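Local coordinates for protein CT296 (Chlamydia trachomatis, PDB 3QH6) that is of unknown function but structurally resembles Fe(II) 2-oxoglutarate-dependent enzymes, with a cupin-like antiparallel sheet packed against helices, at residues V75-L80 with I146-S151; W124-F127 with E131-Q134. All coordinates share one frame; numbering follows the deposited sequence.

Contact 1. Residues V75-L80 with I146-S151; sequences VRLDHL and IILRFS
L77, in the first turn of helix 77-85, faces strand 145-151 and touches it at two levels. Its CB lies 4.0 Å from CZ of F150, the far end of the ring. With chi1 at -63°, CG turns away from the carbonyl carbon and L77 CD1 is sent toward the strand, 3.7 Å from CD1 of L148, the two leucine side chains crossing at about a right angle. The carbonyl of the same residue sets L77 O over one face of the F150 ring. The next residue, D78, meets the ring with its base, CA at 4.0 Å and CB at 4.2 Å from F150 CE1, while the carboxylate heads away, where OD1 takes two weak bonds from H79, one from N and one from ND1. L148 and F150 alternate with R149, which points to the other face of the sheet, where NH1 hydrogen-bonds S112 OG and NH2 hydrogen-bonds L105 O. From helix 66-75, V68 touches L148 and V72 touches F150. No hydrogen bond joins the two segments, and all four touching residues are buried; the segments therefore meet mainly by van der Waals packing of L77, L148 and F150, with the D78 carboxylate turned away.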
ATOM      1  N   VAL A  75      10.335  -0.546   3.419  1.00 15.31           N
ATOM      2  CA  VAL A  75       9.642  -1.840   3.305  1.00 21.57           C
ATOM      3  C   VAL A  75       9.853  -2.410   1.892  1.00 27.39           C
ATOM      4  O   VAL A  75       9.521  -3.552   1.632  1.00 25.09           O
ATOM      5  CB  VAL A  75       8.154  -1.698   3.679  1.00 24.37           C
ATOM      6  CG1 VAL A  75       7.439  -3.032   3.594  1.00 27.76           C
ATOM      7  CG2 VAL A  75       8.058  -1.142   5.108  1.00 24.93           C
ATOM      8  N   ARG A  76      10.452  -1.607   1.005  1.00 16.36           N
ATOM      9  CA  ARG A  76      10.757  -2.013  -0.384  1.00 22.92           C
ATOM     10  C   ARG A  76       9.505  -2.308  -1.207  1.00 26.91           C
ATOM     11  O   ARG A  76       9.530  -3.153  -2.112  1.00 19.11           O
ATOM     12  CB  ARG A  76      11.712  -3.218  -0.436  1.00 16.89           C
ATOM     13  CG  ARG A  76      12.950  -3.017   0.418  1.00 20.88           C
ATOM     14  CD  ARG A  76      13.875  -4.211   0.344  1.00 22.91           C
ATOM     15  NE  ARG A  76      14.490  -4.391  -0.963  1.00 28.26           N
ATOM     16  CZ  ARG A  76      14.099  -5.277  -1.884  1.00 38.88           C
ATOM     17  NH1 ARG A  76      13.064  -6.080  -1.664  1.00 30.33           N
ATOM     18  NH2 ARG A  76      14.754  -5.363  -3.042  1.00 22.39           N
ATOM     19  N   LEU A  77       8.424  -1.598  -0.906  1.00 19.43           N
ATOM     20  CA  LEU A  77       7.183  -1.720  -1.661  1.00 15.83           C
ATOM     21  C   LEU A  77       7.377  -1.471  -3.153  1.00 21.21           C
ATOM     22  O   LEU A  77       6.702  -2.095  -3.963  1.00 23.08           O
ATOM     23  CB  LEU A  77       6.129  -0.723  -1.154  1.00 22.29           C
ATOM     24  CG  LEU A  77       5.688  -0.925   0.292  1.00 20.67           C
ATOM     25  CD1 LEU A  77       4.543   0.014   0.642  1.00 22.08           C
ATOM     26  CD2 LEU A  77       5.275  -2.401   0.527  1.00 27.21           C
ATOM     27  N   ASP A  78       8.284  -0.569  -3.534  1.00 17.16           N
ATOM     28  CA  ASP A  78       8.556  -0.342  -4.962  1.00 23.24           C
ATOM     29  C   ASP A  78       9.212  -1.548  -5.628  1.00 29.16           C
ATOM     30  O   ASP A  78       8.860  -1.908  -6.761  1.00 22.85           O
ATOM     31  CB  ASP A  78       9.397   0.926  -5.229  1.00 31.68           C
ATOM     32  CG  ASP A  78      10.561   1.123  -4.240  1.00 41.13           C
ATOM     33  OD1 ASP A  78      10.859   0.231  -3.396  1.00 34.46           O
ATOM     34  OD2 ASP A  78      11.201   2.211  -4.329  1.00 37.93           O
ATOM     35  N   HIS A  79      10.158  -2.174  -4.933  1.00 20.08           N
ATOM     36  CA  HIS A  79      10.843  -3.329  -5.493  1.00 19.42           C
ATOM     37  C   HIS A  79       9.905  -4.540  -5.496  1.00 21.43           C
ATOM     38  O   HIS A  79       9.913  -5.322  -6.435  1.00 20.39           O
ATOM     39  CB  HIS A  79      12.162  -3.611  -4.729  1.00 23.31           C
ATOM     40  CG  HIS A  79      13.220  -2.583  -4.988  1.00 30.75           C
ATOM     41  ND1 HIS A  79      13.351  -1.433  -4.234  1.00 48.90           N
ATOM     42  CD2 HIS A  79      14.184  -2.517  -5.940  1.00 43.31           C
ATOM     43  CE1 HIS A  79      14.352  -0.709  -4.706  1.00 43.79           C
ATOM     44  NE2 HIS A  79      14.873  -1.342  -5.741  1.00 40.79           N
ATOM     45  N   LEU A  80       9.061  -4.669  -4.476  1.00 17.14           N
ATOM     46  CA  LEU A  80       8.114  -5.795  -4.418  1.00 15.49           C
ATOM     47  C   LEU A  80       7.047  -5.691  -5.499  1.00 20.92           C
ATOM     48  O   LEU A  80       6.694  -6.686  -6.153  1.00 21.78           O
ATOM     49  CB  LEU A  80       7.455  -5.872  -3.051  1.00 14.94           C
ATOM     50  CG  LEU A  80       8.440  -6.215  -1.918  1.00 19.63           C
ATOM     51  CD1 LEU A  80       7.740  -5.972  -0.588  1.00 20.02           C
ATOM     52  CD2 LEU A  80       8.968  -7.672  -2.065  1.00 21.90           C
ATOM     53  N   ILE A 146      -3.890   3.984   3.312  1.00 22.41           N
ATOM     54  CA  ILE A 146      -3.324   4.842   2.277  1.00 16.31           C
ATOM     55  C   ILE A 146      -3.136   4.006   1.016  1.00 18.04           C
ATOM     56  O   ILE A 146      -2.665   2.870   1.077  1.00 19.96           O
ATOM     57  CB  ILE A 146      -2.003   5.543   2.737  1.00 17.78           C
ATOM     58  CG1 ILE A 146      -1.518   6.552   1.680  1.00 15.91           C
ATOM     59  CG2 ILE A 146      -0.861   4.534   3.090  1.00 21.19           C
ATOM     60  CD1 ILE A 146      -0.366   7.396   2.203  1.00 21.99           C
ATOM     61  N   ILE A 147      -3.619   4.522  -0.116  1.00 15.76           N
ATOM     62  CA  ILE A 147      -3.432   3.834  -1.369  0.50 14.45           C
ATOM     63  C   ILE A 147      -2.240   4.470  -2.058  1.00 21.16           C
ATOM     64  O   ILE A 147      -2.127   5.689  -2.126  1.00 21.82           O
ATOM     65  CB  ILE A 147      -4.699   3.883  -2.275  0.50 22.07           C
ATOM     66  CG1 ILE A 147      -4.425   3.122  -3.568  0.50 19.42           C
ATOM     67  CG2 ILE A 147      -5.152   5.318  -2.556  0.50 24.11           C
ATOM     68  CD1 ILE A 147      -4.668   1.609  -3.424  0.50 14.47           C
ATOM     69  N   LEU A 148      -1.342   3.622  -2.532  1.00 18.92           N
ATOM     70  CA  LEU A 148      -0.075   4.054  -3.108  1.00 17.64           C
ATOM     71  C   LEU A 148      -0.085   3.599  -4.546  1.00 22.12           C
ATOM     72  O   LEU A 148      -0.322   2.430  -4.797  1.00 15.35           O
ATOM     73  CB  LEU A 148       1.076   3.342  -2.379  1.00 14.56           C
ATOM     74  CG  LEU A 148       1.137   3.631  -0.870  1.00 15.50           C
ATOM     75  CD1 LEU A 148       2.101   2.661  -0.190  1.00 18.97           C
ATOM     76  CD2 LEU A 148       1.545   5.076  -0.642  1.00 19.61           C
ATOM     77  N   ARG A 149       0.170   4.504  -5.483  1.00 15.85           N
ATOM     78  CA  ARG A 149       0.138   4.152  -6.882  1.00 15.50           C
ATOM     79  C   ARG A 149       1.547   4.078  -7.426  1.00 18.54           C
ATOM     80  O   ARG A 149       2.274   5.066  -7.382  1.00 17.54           O
ATOM     81  CB  ARG A 149      -0.655   5.213  -7.676  1.00 15.13           C
ATOM     82  CG  ARG A 149      -2.012   5.588  -7.093  1.00 15.00           C
ATOM     83  CD  ARG A 149      -2.966   4.381  -7.068  1.00 15.82           C
ATOM     84  NE  ARG A 149      -4.324   4.839  -6.771  1.00 15.22           N
ATOM     85  CZ  ARG A 149      -5.411   4.100  -6.875  1.00 19.90           C
ATOM     86  NH1 ARG A 149      -5.311   2.845  -7.282  1.00 17.91           N
ATOM     87  NH2 ARG A 149      -6.609   4.631  -6.595  1.00 18.28           N
ATOM     88  N   PHE A 150       1.904   2.966  -8.071  1.00 14.74           N
ATOM     89  CA  PHE A 150       3.287   2.819  -8.553  1.00 16.34           C
ATOM     90  C   PHE A 150       3.324   2.724 -10.062  1.00 20.51           C
ATOM     91  O   PHE A 150       2.551   1.980 -10.637  1.00 17.63           O
ATOM     92  CB  PHE A 150       3.956   1.561  -7.959  1.00 14.58           C
ATOM     93  CG  PHE A 150       4.177   1.639  -6.480  1.00 16.48           C
ATOM     94  CD1 PHE A 150       5.341   2.195  -5.962  1.00 18.81           C
ATOM     95  CD2 PHE A 150       3.204   1.210  -5.593  1.00 19.38           C
ATOM     96  CE1 PHE A 150       5.534   2.294  -4.555  1.00 18.59           C
ATOM     97  CE2 PHE A 150       3.409   1.306  -4.216  1.00 22.00           C
ATOM     98  CZ  PHE A 150       4.560   1.849  -3.709  1.00 19.60           C
ATOM     99  N   SER A 151       4.247   3.445 -10.701  1.00 16.87           N
ATOM    100  CA  SER A 151       4.259   3.484 -12.177  1.00 21.44           C
ATOM    101  C   SER A 151       5.677   3.224 -12.708  1.00 24.83           C
ATOM    102  O   SER A 151       6.679   3.658 -12.110  1.00 27.61           O
ATOM    103  CB  SER A 151       3.740   4.846 -12.687  1.00 29.79           C
ATOM    104  OG  SER A 151       3.750   4.909 -14.113  1.00 26.05           O
TER

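Contact 2. Residues W124-F127 with E131-Q134; sequences WGLF and EYPQ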
ATOM      1  N   TRP A 124      -1.215  -4.402   7.423  1.00 22.41           N
ATOM      2  CA  TRP A 124      -1.620  -5.308   6.318  1.00 15.78           C
ATOM      3  C   TRP A 124      -1.589  -4.519   5.005  1.00 20.30           C
ATOM      4  O   TRP A 124      -1.946  -3.348   4.990  1.00 23.55           O
ATOM      5  CB  TRP A 124      -3.035  -5.863   6.524  1.00 24.67           C
ATOM      6  CG  TRP A 124      -3.192  -6.949   7.596  1.00 28.63           C
ATOM      7  CD1 TRP A 124      -2.819  -6.879   8.913  1.00 32.69           C
ATOM      8  CD2 TRP A 124      -3.806  -8.233   7.422  1.00 25.54           C
ATOM      9  NE1 TRP A 124      -3.154  -8.049   9.568  1.00 29.79           N
ATOM     10  CE2 TRP A 124      -3.761  -8.895   8.674  1.00 38.01           C
ATOM     11  CE3 TRP A 124      -4.384  -8.893   6.329  1.00 36.50           C
ATOM     12  CZ2 TRP A 124      -4.274 -10.189   8.857  1.00 37.42           C
ATOM     13  CZ3 TRP A 124      -4.892 -10.181   6.513  1.00 46.89           C
ATOM     14  CH2 TRP A 124      -4.826 -10.816   7.771  1.00 44.81           C
ATOM     15  N   GLY A 125      -1.133  -5.123   3.917  1.00 20.07           N
ATOM     16  CA  GLY A 125      -1.170  -4.419   2.638  1.00 19.92           C
ATOM     17  C   GLY A 125      -1.636  -5.311   1.501  1.00 26.00           C
ATOM     18  O   GLY A 125      -1.410  -6.508   1.507  1.00 21.95           O
ATOM     19  N   LEU A 126      -2.300  -4.712   0.521  1.00 18.59           N
ATOM     20  CA  LEU A 126      -2.830  -5.428  -0.633  1.00 15.26           C
ATOM     21  C   LEU A 126      -2.165  -4.883  -1.887  1.00 19.29           C
ATOM     22  O   LEU A 126      -2.259  -3.676  -2.136  1.00 15.29           O
ATOM     23  CB  LEU A 126      -4.373  -5.230  -0.707  1.00 21.62           C
ATOM     24  CG  LEU A 126      -5.142  -5.808  -1.916  1.00 23.23           C
ATOM     25  CD1 LEU A 126      -5.112  -7.344  -1.906  1.00 20.70           C
ATOM     26  CD2 LEU A 126      -6.588  -5.326  -1.950  1.00 24.72           C
ATOM     27  N   PHE A 127      -1.451  -5.723  -2.646  1.00 16.26           N
ATOM     28  CA  PHE A 127      -0.960  -5.305  -3.956  1.00 12.90           C
ATOM     29  C   PHE A 127      -2.059  -5.658  -4.955  1.00 20.53           C
ATOM     30  O   PHE A 127      -2.594  -6.756  -4.895  1.00 15.02           O
ATOM     31  CB  PHE A 127       0.267  -6.071  -4.403  1.00 15.48           C
ATOM     32  CG  PHE A 127       1.518  -5.782  -3.585  1.00 19.28           C
ATOM     33  CD1 PHE A 127       1.713  -6.418  -2.360  1.00 19.83           C
ATOM     34  CD2 PHE A 127       2.500  -4.921  -4.081  1.00 18.24           C
ATOM     35  CE1 PHE A 127       2.886  -6.205  -1.615  1.00 16.92           C
ATOM     36  CE2 PHE A 127       3.686  -4.684  -3.336  1.00 15.36           C
ATOM     37  CZ  PHE A 127       3.870  -5.310  -2.110  1.00 15.93           C
ATOM     38  N   GLU A 131      -9.042  -1.802 -10.782  1.00 20.75           N
ATOM     39  CA  GLU A 131     -10.003  -1.401  -9.729  1.00 13.94           C
ATOM     40  C   GLU A 131      -9.736  -2.142  -8.410  1.00 23.24           C
ATOM     41  O   GLU A 131      -9.305  -3.294  -8.415  1.00 26.52           O
ATOM     42  CB  GLU A 131     -11.436  -1.696 -10.205  1.00 19.10           C
ATOM     43  CG  GLU A 131     -11.736  -1.024 -11.576  1.00 29.84           C
ATOM     44  CD  GLU A 131     -13.028  -0.241 -11.584  1.00 52.98           C
ATOM     45  OE1 GLU A 131     -13.885  -0.504 -10.711  1.00 65.94           O
ATOM     46  OE2 GLU A 131     -13.187   0.635 -12.469  1.00 44.41           O
ATOM     47  N   TYR A 132     -10.017  -1.484  -7.295  1.00 23.17           N
ATOM     48  CA  TYR A 132      -9.874  -2.114  -5.990  1.00 22.85           C
ATOM     49  C   TYR A 132     -10.745  -3.369  -5.936  1.00 23.14           C
ATOM     50  O   TYR A 132     -11.938  -3.315  -6.287  1.00 21.29           O
ATOM     51  CB  TYR A 132     -10.273  -1.132  -4.876  1.00 22.11           C
ATOM     52  CG  TYR A 132      -9.941  -1.641  -3.497  1.00 23.96           C
ATOM     53  CD1 TYR A 132      -8.616  -1.690  -3.072  1.00 21.91           C
ATOM     54  CD2 TYR A 132     -10.938  -2.051  -2.614  1.00 32.23           C
ATOM     55  CE1 TYR A 132      -8.295  -2.146  -1.827  1.00 24.35           C
ATOM     56  CE2 TYR A 132     -10.618  -2.520  -1.354  1.00 27.89           C
ATOM     57  CZ  TYR A 132      -9.290  -2.565  -0.974  1.00 25.30           C
ATOM     58  OH  TYR A 132      -8.923  -3.011   0.265  1.00 25.10           O
ATOM     59  N   PRO A 133     -10.162  -4.508  -5.507  1.00 23.26           N
ATOM     60  CA  PRO A 133     -10.915  -5.773  -5.514  1.00 29.25           C
ATOM     61  C   PRO A 133     -11.884  -5.889  -4.367  1.00 33.37           C
ATOM     62  O   PRO A 133     -11.536  -5.649  -3.202  1.00 38.14           O
ATOM     63  CB  PRO A 133      -9.815  -6.836  -5.393  1.00 30.40           C
ATOM     64  CG  PRO A 133      -8.719  -6.170  -4.745  1.00 21.94           C
ATOM     65  CD  PRO A 133      -8.737  -4.738  -5.211  1.00 19.83           C
ATOM     66  N   GLN A 134     -13.102  -6.297  -4.702  1.00 47.75           N
ATOM     67  CA  GLN A 134     -14.164  -6.434  -3.723  1.00 51.32           C
ATOM     68  C   GLN A 134     -14.041  -7.761  -2.978  1.00 48.79           C
ATOM     69  O   GLN A 134     -13.608  -8.774  -3.539  1.00 43.80           O
ATOM     70  CB  GLN A 134     -15.529  -6.306  -4.414  1.00 53.46           C
ATOM     71  CG  GLN A 134     -15.743  -4.947  -5.087  1.00 60.42           C
ATOM     72  CD  GLN A 134     -15.627  -3.780  -4.113  1.00 65.51           C
ATOM     73  OE1 GLN A 134     -14.692  -2.973  -4.185  1.00 62.07           O
ATOM     74  NE2 GLN A 134     -16.580  -3.686  -3.199  1.00 71.58           N
TER
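Two first torsions bring L126 and Y132 together: L126 has CG anti to its own amide nitrogen (chi1 175°), and Y132 does the same with its ring (chi1 -171°). In L126 a chi2 of 67°, measured to CD1, leaves CD2 as the extended branch. The leucine thus reaches from strand 125-128 toward the loop that follows, while the phenol, although its CB does not head for the strand, brings the hydroxyl end of its ring back to it. The backbones stay well apart, with the CA atoms of L126 and Y132 9.4 Å from each other, and the side chains span the interval.

One methyl group does all the touching. L126 CD2 lies 3.6 Å from Y132 CE1, and its distances to CZ and OH of that tyrosine are both 4.0 Å, so it sits beside the hydroxyl-bearing end of the ring, which it approaches obliquely. The same CD2 is 3.6 Å from CG of P133, the methyl meeting the outer corner of the pyrrolidine; P133 CD follows at 3.9 Å. Consecutive loop residues therefore share a single methyl.

Other parts of the fold complete the surroundings. H20 and L22 of strand 20-23 and V136 of the loop also touch L126, while L114 of the central strand 111-116 meets Y132. F128 packs edge-to-face with the tyrosine ring, and the phenolic OH hydrogen-bonds to the carbonyl oxygen of F137, giving this buried ring both a polar and an aromatic restraint.

Between the two segments no hydrogen bond forms. There the loop meets the strand by van der Waals contact at one methyl, Y132 on L114 adds to the packing of loop on sheet, and the polar end of Y132 is satisfied within the loop rather than by the strand.

Each contact has one segment in the same antiparallel sheet, in which strand 111-116 separates strands 125-128 and 145-151. Their centres are 12 Å apart. They meet directly through F127, which neighbours L126 but points to the helical side: F127 CZ is 3.7 Å from L80 CB, and F127 CE2 is 4.0 Å from L77 O. The alternation of strand 125-128 thus sends F127 to the helix of contact 1 and L126 to the loop of contact 2, placing the two contacts on opposite faces of the sheet. Neither contact includes a metal or ligand; they sample the helical side and the loop side of the sheet.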